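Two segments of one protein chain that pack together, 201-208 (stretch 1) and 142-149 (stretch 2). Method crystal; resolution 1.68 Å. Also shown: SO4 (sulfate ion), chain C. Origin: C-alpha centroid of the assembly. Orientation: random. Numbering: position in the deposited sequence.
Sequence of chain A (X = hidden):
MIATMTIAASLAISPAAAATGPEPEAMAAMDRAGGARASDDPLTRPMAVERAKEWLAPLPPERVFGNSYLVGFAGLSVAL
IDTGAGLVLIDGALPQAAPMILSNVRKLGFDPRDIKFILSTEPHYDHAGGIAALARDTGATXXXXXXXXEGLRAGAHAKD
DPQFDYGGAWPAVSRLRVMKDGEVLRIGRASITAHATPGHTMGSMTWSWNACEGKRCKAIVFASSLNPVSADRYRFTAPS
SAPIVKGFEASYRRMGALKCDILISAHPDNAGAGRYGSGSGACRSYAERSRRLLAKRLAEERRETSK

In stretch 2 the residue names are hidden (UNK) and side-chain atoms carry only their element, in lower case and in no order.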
ATOM      1  N   THR A 201       8.875   0.329   6.314  1.00 16.55           N
ATOM      2  CA  THR A 201       8.619   1.068   7.561  1.00 16.81           C
ATOM      3  C   THR A 201       8.150   0.046   8.574  1.00 15.29           C
ATOM      4  O   THR A 201       7.807  -1.084   8.223  1.00 15.69           O
ATOM      5  CB  THR A 201       7.540   2.148   7.416  1.00 17.11           C
ATOM      6  OG1 THR A 201       6.249   1.547   7.233  1.00 15.98           O
ATOM      7  CG2 THR A 201       7.808   3.096   6.225  1.00 16.03           C
ATOM      8  N   MET A 202       8.080   0.460   9.840  1.00 15.55           N
ATOM      9  CA  MET A 202       7.661  -0.533  10.840  1.00 16.91           C
ATOM     10  C   MET A 202       6.183  -0.922  10.757  1.00 17.22           C
ATOM     11  O   MET A 202       5.824  -2.037  11.173  1.00 19.64           O
ATOM     12  CB  MET A 202       7.989  -0.030  12.242  1.00 21.41           C
ATOM     13  CG  MET A 202       9.465  -0.220  12.650  1.00 21.12           C
ATOM     14  SD  MET A 202      10.119  -1.884  12.508  1.00 22.77           S
ATOM     15  CE  MET A 202       9.068  -2.754  13.715  1.00 24.44           C
ATOM     16  N   GLY A 203       5.335  -0.044  10.255  1.00 15.04           N
ATOM     17  CA  GLY A 203       3.907  -0.256  10.164  1.00 17.84           C
ATOM     18  C   GLY A 203       3.438  -0.673   8.790  1.00 15.51           C
ATOM     19  O   GLY A 203       2.217  -0.705   8.562  1.00 15.29           O
ATOM     20  N   SER A 204       4.351  -0.996   7.879  1.00 12.71           N
ATOM     21  CA  SER A 204       3.914  -1.442   6.557  1.00 13.33           C
ATOM     22  C   SER A 204       3.019  -2.677   6.668  1.00 13.01           C
ATOM     23  O   SER A 204       3.281  -3.595   7.481  1.00 13.84           O
ATOM     24  CB  SER A 204       5.135  -1.768   5.689  1.00 13.60           C
ATOM     25  OG  SER A 204       5.837  -0.537   5.363  1.00 16.56           O
ATOM     26  N   MET A 205       2.002  -2.731   5.796  1.00 14.32           N
ATOM     27  CA  MET A 205       0.967  -3.758   5.969  1.00 13.82           C
ATOM     28  C   MET A 205       0.472  -4.200   4.603  1.00 15.93           C
ATOM     29  O   MET A 205       0.285  -3.376   3.704  1.00 12.43           O
ATOM     30  CB  MET A 205      -0.204  -3.220   6.821  1.00 15.26           C
ATOM     31  CG  MET A 205      -1.333  -4.312   7.050  1.00 17.55           C
ATOM     32  SD  MET A 205      -2.228  -3.907   8.601  1.00 19.14           S
ATOM     33  CE  MET A 205      -1.277  -4.941   9.737  1.00 21.65           C
ATOM     34  N   THR A 206       0.236  -5.506   4.472  1.00 13.14           N
ATOM     35  CA  THR A 206      -0.227  -6.170   3.258  1.00 12.24           C
ATOM     36  C   THR A 206      -1.641  -6.678   3.507  1.00 14.90           C
ATOM     37  O   THR A 206      -2.000  -7.028   4.623  1.00 13.77           O
ATOM     38  CB  THR A 206       0.753  -7.317   2.949  1.00 15.70           C
ATOM     39  OG1 THR A 206       1.989  -6.751   2.538  1.00 13.74           O
ATOM     40  CG2 THR A 206       0.219  -8.323   1.867  1.00 15.20           C
ATOM     41  N   TRP A 207      -2.466  -6.675   2.462  1.00 13.89           N
ATOM     42  CA  TRP A 207      -3.870  -7.039   2.558  1.00 13.53           C
ATOM     43  C   TRP A 207      -4.164  -8.206   1.644  1.00 12.64           C
ATOM     44  O   TRP A 207      -3.774  -8.163   0.479  1.00 15.90           O
ATOM     45  CB  TRP A 207      -4.714  -5.798   2.123  1.00 13.07           C
ATOM     46  CG  TRP A 207      -4.286  -4.533   2.846  1.00 15.94           C
ATOM     47  CD1 TRP A 207      -3.355  -3.579   2.409  1.00 15.94           C
ATOM     48  CD2 TRP A 207      -4.641  -4.167   4.177  1.00 14.96           C
ATOM     49  NE1 TRP A 207      -3.204  -2.601   3.395  1.00 13.96           N
ATOM     50  CE2 TRP A 207      -3.953  -2.956   4.492  1.00 14.53           C
ATOM     51  CE3 TRP A 207      -5.500  -4.755   5.148  1.00 17.63           C
ATOM     52  CZ2 TRP A 207      -4.125  -2.300   5.716  1.00 17.19           C
ATOM     53  CZ3 TRP A 207      -5.675  -4.102   6.331  1.00 18.23           C
ATOM     54  CH2 TRP A 207      -4.968  -2.882   6.624  1.00 20.04           C
ATOM     55  N   SER A 208      -4.981  -9.174   2.114  1.00 13.78           N
ATOM     56  CA  SER A 208      -5.346 -10.276   1.244  1.00 14.60           C
ATOM     57  C   SER A 208      -6.839 -10.557   1.314  1.00 17.05           C
ATOM     58  O   SER A 208      -7.496 -10.364   2.350  1.00 17.54           O
ATOM     59  CB  SER A 208      -4.551 -11.564   1.619  1.00 14.61           C
ATOM     60  OG  SER A 208      -4.946 -12.005   2.942  1.00 17.53           O
ATOM     61  N   UNK A 142     -10.315   5.097   7.500  1.00 13.76           N
ATOM     62  CA  UNK A 142      -8.999   4.669   7.038  1.00 14.95           C
ATOM     63  C   UNK A 142      -8.514   3.574   7.945  1.00 17.05           C
ATOM     64  O   UNK A 142      -8.597   3.702   9.180  1.00 17.14           O
ATOM     65  c   UNK A 142      -8.023   5.866   7.040  1.00 13.83           C
ATOM     66  c   UNK A 142      -8.574   6.916   6.131  1.00 15.71           C
ATOM     67  c   UNK A 142      -6.629   5.394   6.520  1.00 13.80           C
ATOM     68  N   UNK A 143      -7.941   2.531   7.356  1.00 12.75           N
ATOM     69  CA  UNK A 143      -7.599   1.323   8.114  1.00 15.44           C
ATOM     70  C   UNK A 143      -6.122   1.065   7.956  1.00 13.55           C
ATOM     71  O   UNK A 143      -5.616   1.083   6.833  1.00 12.75           O
ATOM     72  c   UNK A 143      -8.051  -1.091   8.446  1.00 16.75           C
ATOM     73  c   UNK A 143      -8.382   0.116   7.575  1.00 13.65           C
ATOM     74  c   UNK A 143      -9.910   0.371   7.545  1.00 15.25           C
ATOM     75  N   UNK A 144      -5.416   0.831   9.083  1.00 13.34           N
ATOM     76  CA  UNK A 144      -3.957   0.665   9.018  1.00 15.31           C
ATOM     77  C   UNK A 144      -3.486  -0.189  10.192  1.00 13.89           C
ATOM     78  O   UNK A 144      -4.250  -0.509  11.100  1.00 15.50           O
ATOM     79  c   UNK A 144      -3.222   2.009   9.059  1.00 14.53           C
ATOM     80  N   UNK A 145      -2.215  -0.518  10.170  1.00 13.87           N
ATOM     81  CA  UNK A 145      -1.578  -1.094  11.344  1.00 14.19           C
ATOM     82  C   UNK A 145      -1.447  -0.074  12.461  1.00 13.30           C
ATOM     83  O   UNK A 145      -1.657   1.144  12.289  1.00 14.79           O
ATOM     84  c   UNK A 145      -0.203  -1.621  10.988  1.00 14.93           C
ATOM     85  o   UNK A 145       0.655  -0.543  10.697  1.00 16.41           O
ATOM     86  N   UNK A 146      -1.076  -0.582  13.636  1.00 16.48           N
ATOM     87  CA  UNK A 146      -0.855   0.311  14.779  1.00 16.15           C
ATOM     88  C   UNK A 146       0.203   1.382  14.458  1.00 17.97           C
ATOM     89  O   UNK A 146      -0.049   2.585  14.630  1.00 18.72           O
ATOM     90  n   UNK A 146       3.732  -0.730  18.430  1.00 31.27           N
ATOM     91  c   UNK A 146       2.574  -0.175  18.643  1.00 32.35           C
ATOM     92  c   UNK A 146      -0.334   0.433  17.263  1.00 21.86           C
ATOM     93  c   UNK A 146       0.099  -0.342  18.502  1.00 28.81           C
ATOM     94  c   UNK A 146      -0.481  -0.510  16.032  1.00 19.29           C
ATOM     95  n   UNK A 146       2.530   1.068  19.122  1.00 36.08           N
ATOM     96  n   UNK A 146       1.466  -0.856  18.329  1.00 33.80           N
ATOM     97  N   UNK A 147       1.405   0.959  14.004  1.00 16.70           N
ATOM     98  CA  UNK A 147       2.453   1.923  13.678  1.00 17.32           C
ATOM     99  C   UNK A 147       2.112   2.739  12.446  1.00 15.52           C
ATOM    100  O   UNK A 147       2.444   3.949  12.358  1.00 16.36           O
ATOM    101  c   UNK A 147       6.704   2.897  14.951  1.00 20.53           C
ATOM    102  n   UNK A 147       7.477   1.821  15.238  1.00 19.37           N
ATOM    103  c   UNK A 147       4.356   0.673  14.817  1.00 19.09           C
ATOM    104  c   UNK A 147       4.688   1.768  15.851  1.00 22.71           C
ATOM    105  n   UNK A 147       7.232   4.003  14.383  1.00 22.45           N
ATOM    106  c   UNK A 147       3.790   1.180  13.495  1.00 15.56           C
ATOM    107  n   UNK A 147       5.411   2.894  15.282  1.00 20.39           N
ATOM    108  N   UNK A 148       1.488   2.086  11.475  1.00 15.27           N
ATOM    109  CA  UNK A 148       1.042   2.793  10.286  1.00 13.51           C
ATOM    110  C   UNK A 148       0.089   3.919  10.635  1.00 15.36           C
ATOM    111  O   UNK A 148       0.238   5.036  10.144  1.00 14.57           O
ATOM    112  N   UNK A 149      -0.904   3.627  11.488  1.00 16.07           N
ATOM    113  CA  UNK A 149      -1.869   4.645  11.903  1.00 18.88           C
ATOM    114  C   UNK A 149      -1.193   5.843  12.566  1.00 17.32           C
ATOM    115  O   UNK A 149      -1.635   7.002  12.400  1.00 15.90           O
ATOM    116  c   UNK A 149      -2.890   4.041  12.869  1.00 17.79           C
TER
HETATM  117  S   SO4 C 326       2.709  -3.924  17.054  1.00 85.80           S
HETATM  118  O1  SO4 C 326       3.528  -4.007  18.259  1.00 90.10           O
HETATM  119  O2  SO4 C 326       3.122  -2.754  16.288  1.00 89.37           O
HETATM  120  O3  SO4 C 326       2.940  -5.135  16.265  1.00 86.82           O
HETATM  121  O4  SO4 C 326       1.300  -3.764  17.412  1.00 83.44           O
HETATM  122  O   HOH W   1      -0.401   0.288   7.676  1.00 14.30           O

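Position 142 carries three side-chain carbons, one bonded to CA and bearing the other two. A fork at CB with no heteroatom is valine, V142. It lies in a strand and is out of reach of stretch 1; a β-branched, apolar side chain suits such a buried, extended backbone.

Position 143 repeats the pattern: three carbons, forked at CB. Here the CA-to-CB bond points toward stretch 1, and one branch lies 4.0 Å from CH2 of W207. This is again valine, V143, and the branch is CG1. The backbone takes part too, since W207 CZ2 lies 3.9 Å from V143 O. A compact apolar side chain fits beside the large indole.

At position 144 a single carbon follows CA, so the residue is alanine, A144. Its CB points away from stretch 1, and contact is left to the backbone: A144 CA lies at the edge of the W207 ring, near its plane and 4.4 Å from CH2, while A144 C is 4.2 Å from M205 SD. A small methyl suits this buried place.

Position 145 has one carbon and then one oxygen, with no further branch. The oxygen lies 2.7 Å from G203 O, and the CB is 3.7 Å from M205 CE. This is serine, S145. Its hydroxyl donates to G203 O, and S145 OG accepts from the backbone N of position 148 at 2.9 Å, capping the helix that follows. A short hydroxyl side chain can do both because it is donor and acceptor at once.

Position 146 shows three carbons, a nitrogen, and a carbon carrying two more nitrogens: a guanidinium, hence arginine, R146. It is exposed, its CA-to-CB bond points sideways, and it does not touch stretch 1. Instead it binds the sulfate, with NE 3.1 Å from O4 and NH1 3.0 Å from O2, a pairing of cation and anion, though the sulfate is probably from the crystallisation liquor; a long, charged side chain suits the exposed position.

Position 147 has the same atoms, but its CB points toward stretch 1 and lies 3.6 Å from G203 CA. One terminal nitrogen is 3.6 Å from M202 CB. This is also arginine, R147, and that nitrogen is NH1. The aliphatic part of a long side chain can pack against backbone while its guanidinium finds polar partners, here elsewhere in the structure.

Position 148 has no side-chain atoms: glycine, G148. Its N is 3.6 Å from G203 CA. A CB here would clash with S145 OG at 2.8 Å and sit a tight 3.2 Å from G203 O.

Position 149 has one carbon, alanine, A149. It does not touch stretch 1, but its N donates to S145 O at 2.7 Å within the first helical turn. The position is buried, and a small methyl side chain suits a helix there.

The contact centres on G203, which packs against S145, R147 and the backbone of G148; the CA atoms of G203 and G148 are 4.2 Å apart, and an ideal CB on G203 would lie 2.2 Å from G148 N. This closeness lets S145 join the β-turn residue G203 to the helix start. Water 1 reinforces the junction, accepting from S145 N at 3.2 Å and donating to G203 O at 2.9 Å, while M205 and W207 extend it with apolar packing.

Stretch 2, residues 142-149: VVASRRGA
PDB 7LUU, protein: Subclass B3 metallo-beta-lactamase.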